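Local coordinates for protein Myo-inositol dehydrogenase (Corynebacterium glutamicum, PDB 3EUW) that probably oxidises myo-inositol at the 2-position with NAD+ as the hydride acceptor, as a tetramer, at residues Leu149-Arg154 against Gln239-Phe244. Sequence-based numbering, arbitrary orientation.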
loop_
_atom_site.group_PDB
_atom_site.type_symbol
_atom_site.label_atom_id
_atom_site.label_comp_id
_atom_site.label_asym_id
_atom_site.label_seq_id
_atom_site.Cartn_x
_atom_site.Cartn_y
_atom_site.Cartn_z
ATOM N N LEU A 149 20.709 2.716 8.057
ATOM C CA LEU A 149 19.974 3.832 7.480
ATOM C C LEU A 149 20.155 3.680 5.971
ATOM O O LEU A 149 21.267 3.782 5.461
ATOM C CB LEU A 149 20.555 5.158 7.976
ATOM C CG LEU A 149 19.781 6.430 7.624
ATOM C CD1 LEU A 149 18.377 6.385 8.223
ATOM C CD2 LEU A 149 20.534 7.632 8.155
ATOM N N VAL A 150 19.061 3.413 5.263
ATOM C CA VAL A 150 19.125 3.210 3.826
ATOM C C VAL A 150 18.426 4.344 3.111
ATOM O O VAL A 150 17.245 4.595 3.324
ATOM C CB VAL A 150 18.480 1.880 3.437
ATOM C CG1 VAL A 150 18.624 1.653 1.942
ATOM C CG2 VAL A 150 19.132 0.745 4.223
ATOM N N ILE A 151 19.178 5.036 2.267
ATOM C CA ILE A 151 18.651 6.178 1.543
ATOM C C ILE A 151 18.730 5.954 0.048
ATOM O O ILE A 151 19.760 5.541 -0.476
ATOM C CB ILE A 151 19.434 7.451 1.929
ATOM C CG1 ILE A 151 19.387 7.621 3.454
ATOM C CG2 ILE A 151 18.840 8.671 1.235
ATOM C CD1 ILE A 151 20.202 8.796 4.009
ATOM N N ILE A 152 17.621 6.205 -0.636
ATOM C CA ILE A 152 17.580 6.034 -2.079
ATOM C C ILE A 152 17.057 7.300 -2.713
ATOM O O ILE A 152 15.873 7.644 -2.590
ATOM C CB ILE A 152 16.684 4.851 -2.487
ATOM C CG1 ILE A 152 17.247 3.557 -1.888
ATOM C CG2 ILE A 152 16.597 4.765 -4.016
ATOM C CD1 ILE A 152 16.422 2.307 -2.171
ATOM N N SER A 153 17.967 7.999 -3.380
ATOM C CA SER A 153 17.655 9.230 -4.064
ATOM C C SER A 153 18.003 9.100 -5.547
ATOM O O SER A 153 19.131 8.758 -5.918
ATOM C CB SER A 153 18.456 10.381 -3.455
ATOM O OG SER A 153 18.176 10.538 -2.072
ATOM N N ARG A 154 17.022 9.361 -6.393
ATOM C CA ARG A 154 17.250 9.306 -7.824
ATOM C C ARG A 154 16.607 10.519 -8.480
ATOM O O ARG A 154 15.403 10.748 -8.345
ATOM C CB ARG A 154 16.673 8.015 -8.410
ATOM C CG ARG A 154 17.299 6.754 -7.834
ATOM C CD ARG A 154 16.568 5.505 -8.345
ATOM N NE ARG A 154 17.271 4.269 -8.027
ATOM C CZ ARG A 154 16.692 3.175 -7.544
ATOM N NH1 ARG A 154 15.377 3.145 -7.317
ATOM N NH2 ARG A 154 17.433 2.117 -7.271
ATOM N N GLN A 239 12.716 9.676 -3.520
ATOM C CA GLN A 239 13.324 10.128 -2.273
ATOM C C GLN A 239 12.855 9.265 -1.117
ATOM O O GLN A 239 11.994 9.681 -0.342
ATOM C CB GLN A 239 12.929 11.583 -1.986
ATOM C CG GLN A 239 13.358 12.599 -3.041
ATOM C CD GLN A 239 14.842 12.916 -2.988
ATOM O OE1 GLN A 239 15.645 12.323 -3.709
ATOM N NE2 GLN A 239 15.216 13.847 -2.115
ATOM N N ARG A 240 13.417 8.069 -0.999
ATOM C CA ARG A 240 13.031 7.163 0.061
ATOM C C ARG A 240 14.093 7.078 1.140
ATOM O O ARG A 240 15.286 7.295 0.886
ATOM C CB ARG A 240 12.748 5.772 -0.514
ATOM C CG ARG A 240 11.446 5.679 -1.301
ATOM C CD ARG A 240 11.300 4.303 -1.945
ATOM N NE ARG A 240 12.180 4.154 -3.098
ATOM C CZ ARG A 240 12.803 3.026 -3.436
ATOM N NH1 ARG A 240 12.659 1.936 -2.691
ATOM N NH2 ARG A 240 13.545 2.975 -4.542
ATOM N N LEU A 241 13.651 6.769 2.349
ATOM C CA LEU A 241 14.556 6.647 3.470
ATOM C C LEU A 241 14.027 5.578 4.410
ATOM O O LEU A 241 12.833 5.526 4.704
ATOM C CB LEU A 241 14.684 7.983 4.205
ATOM C CG LEU A 241 15.673 7.994 5.375
ATOM C CD1 LEU A 241 16.178 9.407 5.609
ATOM C CD2 LEU A 241 15.016 7.434 6.619
ATOM N N GLU A 242 14.932 4.736 4.883
ATOM C CA GLU A 242 14.573 3.660 5.780
ATOM C C GLU A 242 15.545 3.626 6.960
ATOM O O GLU A 242 16.759 3.610 6.767
ATOM C CB GLU A 242 14.634 2.339 5.007
ATOM C CG GLU A 242 14.353 1.096 5.816
ATOM C CD GLU A 242 14.619 -0.187 5.028
ATOM O OE1 GLU A 242 14.300 -0.244 3.820
ATOM O OE2 GLU A 242 15.141 -1.146 5.617
ATOM N N ALA A 243 15.003 3.632 8.173
ATOM C CA ALA A 243 15.809 3.546 9.386
ATOM C C ALA A 243 15.475 2.207 10.057
ATOM O O ALA A 243 14.322 1.939 10.412
ATOM C CB ALA A 243 15.487 4.698 10.326
ATOM N N PHE A 244 16.479 1.357 10.214
ATOM C CA PHE A 244 16.268 0.052 10.831
ATOM C C PHE A 244 16.980 -0.012 12.177
ATOM O O PHE A 244 18.176 0.283 12.268
ATOM C CB PHE A 244 16.806 -1.057 9.919
ATOM C CG PHE A 244 16.718 -2.434 10.521
ATOM C CD1 PHE A 244 15.519 -3.147 10.491
ATOM C CD2 PHE A 244 17.821 -3.013 11.138
ATOM C CE1 PHE A 244 15.424 -4.419 11.067
ATOM C CE2 PHE A 244 17.727 -4.294 11.721
ATOM C CZ PHE A 244 16.524 -4.990 11.680
HETATM O O HOH W 1 15.890 10.186 -0.164
#
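Val150 and Glu242 face each other as an antiparallel hydrogen-bonded pair. Val150 N donates to Glu242 O at 2.8 Å, and Glu242 N returns a bond of the same length to Val150 O. Ile152 and Arg240 form the next such pair. The N-H of Ile152 points almost straight at Arg240 O (3.0 Å, 174° at the hydrogen), although the donor is tilted from the carbonyl plane. Water 1 also donates to Arg240 O and, at 3.0 Å, to Ser153 OG, which is further bonded to Asp178.

With Leu149 CG anti to the backbone N, its CD1 meets Leu241 CD2 at 3.9 Å and also touches Ala243 CB. The two strands are neighbours in the large mixed sheet of the Gfo/Idh/MocA C-terminal domain, where helices 129-139 and 169-185 cover the face with Leu149, Ile151, Leu241 and Ala243, and strand 224-230 flanks 149-154 on its other edge.

The face with Val150, Ile152, Arg240 and Glu242 mixes apolar and charged groups and meets a second subunit. Arg240 bends at chi3 (-75°), and its guanidinium lies over Ile152 CD1, 3.9 Å from CZ. Arg154 NH1 comes within 3.3 Å of Arg240 NH2, at the edge of that group, with the two planes 45° apart. Asp238 and Glu242 of the second subunit each form salt bridges with both arginines, which probably eases their repulsion; Gln148 of that subunit bonds Arg154 NH2, and Glu242 here reciprocates across the interface.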